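Local coordinates for glutamine amidotransferase domain-containing protein (Thermotoga maritima, PDB 1O1Y) that probably acts as a type 1 glutamine amidotransferase, a family whose glutaminase domain releases ammonia from glutamine for transfer to an acceptor, at residues R14-R19 and E56-V61. Numbering follows the deposited sequence.
Sequences RVLAIR and EEYSLV. With SO4 (sulfate ion), chain D; SO4 (sulfate ion), chain B.
Leu16 lays its CB over the centre of one face of the Tyr58 ring, a CH-pi contact in which CB stands 3.7 Å from the ring centroid. Leu16 CD1 reaches farther across the same ring, to CZ and OH, while the carbonyl O of Arg14 lies at the ring's edge. The aliphatic part of Arg14 approaches Tyr58 obliquely, with CD 3.6 Å from CE1. Arg14 CG is anti to the backbone N (chi1 -174°), which brings it alongside CD1 and CE1; beyond the bend at chi3 the guanidinium plane stands 78° from the ring. Two sulfates, probably from the crystallisation liquor, line the guanidinium edge. NH1 and NH2 hold O2 and O3 of the chain D sulfate in two nearly straight bonds, and NH2 also donates to O4 of the chain B sulfate. NH1 has a second partner in Asp41, which also receives a hydrogen bond from Tyr58 OH. An alanine in place of Arg14 would probably leave the CD1-CE1 side of Tyr58 without its aliphatic neighbour and Asp41 without this positive mate.

The backbones are joined by Ser59 N to Arg14 O, 2.8 Å, and by Leu16 N to Leu60 O, 2.9 Å. A water accepts from Arg14 N and also bonds Glu57 O and Ser59 OG. Beyond Leu16, Val61 CG1 meets Ile18 CD1 at 3.7 Å, while Val15 and Leu60 run side by side on the opposite face of the sheet.

Leu16 and Val61 form a parallel bridge between neighbouring strands 14-18 and 60-63 of the flavodoxin-like central sheet. Strand 39-43 flanks 14-18 on its other side, and helix 211-237 packs against Leu60 through Leu233, Met236 and Val237.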
ATOM      1  N   ARG A  14       8.967   6.653 -14.412  1.00 11.21           N
ATOM      2  CA  ARG A  14       8.272   7.673 -13.615  1.00 10.20           C
ATOM      3  C   ARG A  14       7.129   7.015 -12.856  1.00  9.05           C
ATOM      4  O   ARG A  14       6.355   6.254 -13.418  1.00  9.63           O
ATOM      5  CB  ARG A  14       7.731   8.802 -14.510  1.00 10.33           C
ATOM      6  CG  ARG A  14       7.124   9.988 -13.742  1.00 11.31           C
ATOM      7  CD  ARG A  14       6.590  11.103 -14.636  1.00 11.40           C
ATOM      8  NE  ARG A  14       7.672  11.880 -15.233  1.00 12.79           N
ATOM      9  CZ  ARG A  14       8.331  12.877 -14.624  1.00 18.47           C
ATOM     10  NH1 ARG A  14       7.994  13.299 -13.389  1.00 16.09           N
ATOM     11  NH2 ARG A  14       9.320  13.468 -15.262  1.00 16.41           N
ATOM     12  N   VAL A  15       7.013   7.328 -11.566  1.00  5.27           N
ATOM     13  CA  VAL A  15       6.019   6.763 -10.703  1.00  7.10           C
ATOM     14  C   VAL A  15       4.986   7.861 -10.352  1.00  7.36           C
ATOM     15  O   VAL A  15       5.371   9.020 -10.119  1.00 10.06           O
ATOM     16  CB  VAL A  15       6.632   6.256  -9.399  1.00  7.79           C
ATOM     17  CG1 VAL A  15       5.575   5.573  -8.517  1.00  7.51           C
ATOM     18  CG2 VAL A  15       7.757   5.257  -9.662  1.00  9.26           C
ATOM     19  N   LEU A  16       3.720   7.492 -10.341  1.00  7.53           N
ATOM     20  CA  LEU A  16       2.637   8.303  -9.791  1.00  8.62           C
ATOM     21  C   LEU A  16       2.324   7.789  -8.395  1.00  8.91           C
ATOM     22  O   LEU A  16       1.934   6.615  -8.202  1.00 11.06           O
ATOM     23  CB  LEU A  16       1.370   8.148 -10.638  1.00  9.27           C
ATOM     24  CG  LEU A  16       0.182   8.974 -10.176  1.00  7.08           C
ATOM     25  CD1 LEU A  16       0.492  10.478 -10.207  1.00  8.28           C
ATOM     26  CD2 LEU A  16      -1.037   8.681 -11.058  1.00  8.23           C
ATOM     27  N   ALA A  17       2.401   8.688  -7.441  1.00  9.77           N
ATOM     28  CA  ALA A  17       2.143   8.376  -6.034  1.00  9.92           C
ATOM     29  C   ALA A  17       0.869   9.128  -5.576  1.00  9.44           C
ATOM     30  O   ALA A  17       0.893  10.327  -5.329  1.00 10.42           O
ATOM     31  CB  ALA A  17       3.341   8.768  -5.171  1.00 12.61           C
ATOM     32  N   ILE A  18      -0.230   8.396  -5.480  1.00  8.98           N
ATOM     33  CA  ILE A  18      -1.512   8.953  -5.095  1.00  8.69           C
ATOM     34  C   ILE A  18      -1.619   8.857  -3.559  1.00  8.20           C
ATOM     35  O   ILE A  18      -1.656   7.783  -2.980  1.00 10.89           O
ATOM     36  CB  ILE A  18      -2.690   8.233  -5.771  1.00  7.35           C
ATOM     37  CG1 ILE A  18      -2.512   8.236  -7.304  1.00  8.94           C
ATOM     38  CG2 ILE A  18      -4.020   8.874  -5.366  1.00 11.45           C
ATOM     39  CD1 ILE A  18      -3.545   7.346  -8.046  1.00 16.57           C
ATOM     40  N   ARG A  19      -1.644  10.015  -2.946  1.00  8.64           N
ATOM     41  CA  ARG A  19      -1.515  10.172  -1.505  1.00 10.21           C
ATOM     42  C   ARG A  19      -2.758  10.807  -0.859  1.00 10.92           C
ATOM     43  O   ARG A  19      -3.272  11.828  -1.309  1.00 10.62           O
ATOM     44  CB  ARG A  19      -0.291  11.027  -1.212  1.00  9.64           C
ATOM     45  CG  ARG A  19      -0.066  11.254   0.339  1.00 10.84           C
ATOM     46  CD  ARG A  19       1.274  11.845   0.688  1.00 12.09           C
ATOM     47  NE  ARG A  19       1.453  13.157   0.042  1.00  9.65           N
ATOM     48  CZ  ARG A  19       2.558  13.896   0.097  1.00 13.62           C
ATOM     49  NH1 ARG A  19       3.550  13.579   0.918  1.00 15.95           N
ATOM     50  NH2 ARG A  19       2.642  15.015  -0.609  1.00 12.85           N
ATOM     51  N   GLU A  56      -0.342   7.438 -19.242  1.00 13.05           N
ATOM     52  CA  GLU A  56       0.642   6.712 -20.017  1.00 14.56           C
ATOM     53  C   GLU A  56       2.065   7.187 -19.772  1.00 13.89           C
ATOM     54  O   GLU A  56       2.998   6.471 -20.095  1.00 13.53           O
ATOM     55  CB  GLU A  56       0.328   6.809 -21.509  1.00 15.66           C
ATOM     56  CG  GLU A  56      -0.804   5.884 -21.927  1.00 24.60           C
ATOM     57  CD  GLU A  56      -2.210   6.478 -21.765  1.00 33.12           C
ATOM     58  OE1 GLU A  56      -3.138   5.781 -22.236  1.00 35.72           O
ATOM     59  OE2 GLU A  56      -2.406   7.610 -21.193  1.00 31.01           O
ATOM     60  N   GLU A  57       2.254   8.403 -19.251  1.00 12.53           N
ATOM     61  CA  GLU A  57       3.611   8.837 -18.866  1.00 10.58           C
ATOM     62  C   GLU A  57       4.167   8.112 -17.624  1.00 11.20           C
ATOM     63  O   GLU A  57       5.363   8.192 -17.347  1.00 12.36           O
ATOM     64  CB  GLU A  57       3.666  10.372 -18.706  1.00 10.79           C
ATOM     65  CG  GLU A  57       3.547  11.134 -20.029  1.00  9.91           C
ATOM     66  CD  GLU A  57       3.897  12.612 -19.845  1.00 15.89           C
ATOM     67  OE1 GLU A  57       4.787  12.913 -19.011  1.00 18.88           O
ATOM     68  OE2 GLU A  57       3.295  13.458 -20.508  1.00 15.10           O
ATOM     69  N   TYR A  58       3.342   7.367 -16.884  1.00  9.12           N
ATOM     70  CA  TYR A  58       3.782   6.698 -15.682  1.00  8.36           C
ATOM     71  C   TYR A  58       3.996   5.199 -15.906  1.00  9.20           C
ATOM     72  O   TYR A  58       3.181   4.524 -16.539  1.00 12.06           O
ATOM     73  CB  TYR A  58       2.746   6.875 -14.561  1.00  7.56           C
ATOM     74  CG  TYR A  58       2.620   8.308 -14.153  1.00  9.44           C
ATOM     75  CD1 TYR A  58       3.596   8.910 -13.392  1.00  7.25           C
ATOM     76  CD2 TYR A  58       1.516   9.070 -14.548  1.00  7.01           C
ATOM     77  CE1 TYR A  58       3.497  10.259 -13.026  1.00 10.21           C
ATOM     78  CE2 TYR A  58       1.392  10.405 -14.180  1.00 10.29           C
ATOM     79  CZ  TYR A  58       2.379  10.992 -13.412  1.00  7.93           C
ATOM     80  OH  TYR A  58       2.247  12.305 -13.064  1.00  7.11           O
ATOM     81  N   SER A  59       5.091   4.682 -15.361  1.00  8.98           N
ATOM     82  CA  SER A  59       5.443   3.254 -15.410  1.00  9.53           C
ATOM     83  C   SER A  59       4.889   2.416 -14.270  1.00 10.05           C
ATOM     84  O   SER A  59       4.918   1.160 -14.323  1.00 10.16           O
ATOM     85  CB  SER A  59       6.972   3.118 -15.356  1.00 10.31           C
ATOM     86  OG  SER A  59       7.558   3.817 -16.412  1.00 16.24           O
ATOM     87  N   LEU A  60       4.448   3.109 -13.214  1.00  7.66           N
ATOM     88  CA  LEU A  60       3.951   2.500 -12.013  1.00  7.72           C
ATOM     89  C   LEU A  60       3.086   3.547 -11.324  1.00  8.10           C
ATOM     90  O   LEU A  60       3.424   4.723 -11.284  1.00  9.46           O
ATOM     91  CB  LEU A  60       5.107   2.129 -11.080  1.00  7.88           C
ATOM     92  CG  LEU A  60       4.773   1.684  -9.675  1.00 10.83           C
ATOM     93  CD1 LEU A  60       4.040   0.347  -9.661  1.00 15.04           C
ATOM     94  CD2 LEU A  60       6.090   1.615  -8.830  1.00 12.62           C
ATOM     95  N   VAL A  61       1.993   3.084 -10.769  1.00  8.31           N
ATOM     96  CA  VAL A  61       1.141   3.896  -9.936  1.00  8.24           C
ATOM     97  C   VAL A  61       1.072   3.259  -8.583  1.00  9.77           C
ATOM     98  O   VAL A  61       0.742   2.075  -8.458  1.00 10.36           O
ATOM     99  CB  VAL A  61      -0.278   4.035 -10.524  1.00  8.91           C
ATOM    100  CG1 VAL A  61      -1.176   4.881  -9.551  1.00 10.05           C
ATOM    101  CG2 VAL A  61      -0.218   4.668 -11.910  1.00  7.03           C
TER
HETATM  102  S   SO4 D 403      10.694  15.850 -12.697  0.50 16.94           S
HETATM  103  O1  SO4 D 403      11.865  15.261 -12.069  0.50 20.53           O
HETATM  104  O2  SO4 D 403       9.540  15.228 -12.068  0.50 15.11           O
HETATM  105  O3  SO4 D 403      10.759  15.607 -14.131  0.50  8.21           O
HETATM  106  O4  SO4 D 403      10.590  17.279 -12.483  0.50 15.82           O
HETATM  107  S   SO4 B 401      11.249  11.046 -17.124  0.50 17.17           S
HETATM  108  O1  SO4 B 401      11.941  11.713 -16.012  0.50 13.90           O
HETATM  109  O2  SO4 B 401      10.838   9.710 -16.649  0.50 13.05           O
HETATM  110  O3  SO4 B 401      12.149  10.981 -18.270  0.50 20.07           O
HETATM  111  O4  SO4 B 401      10.114  11.867 -17.542  0.50 19.82           O
HETATM  112  O   HOH W   1       7.538   6.318 -17.151  1.00 29.23           O
HETATM  113  O   HOH W   2       7.135  10.192 -17.786  1.00 43.69           O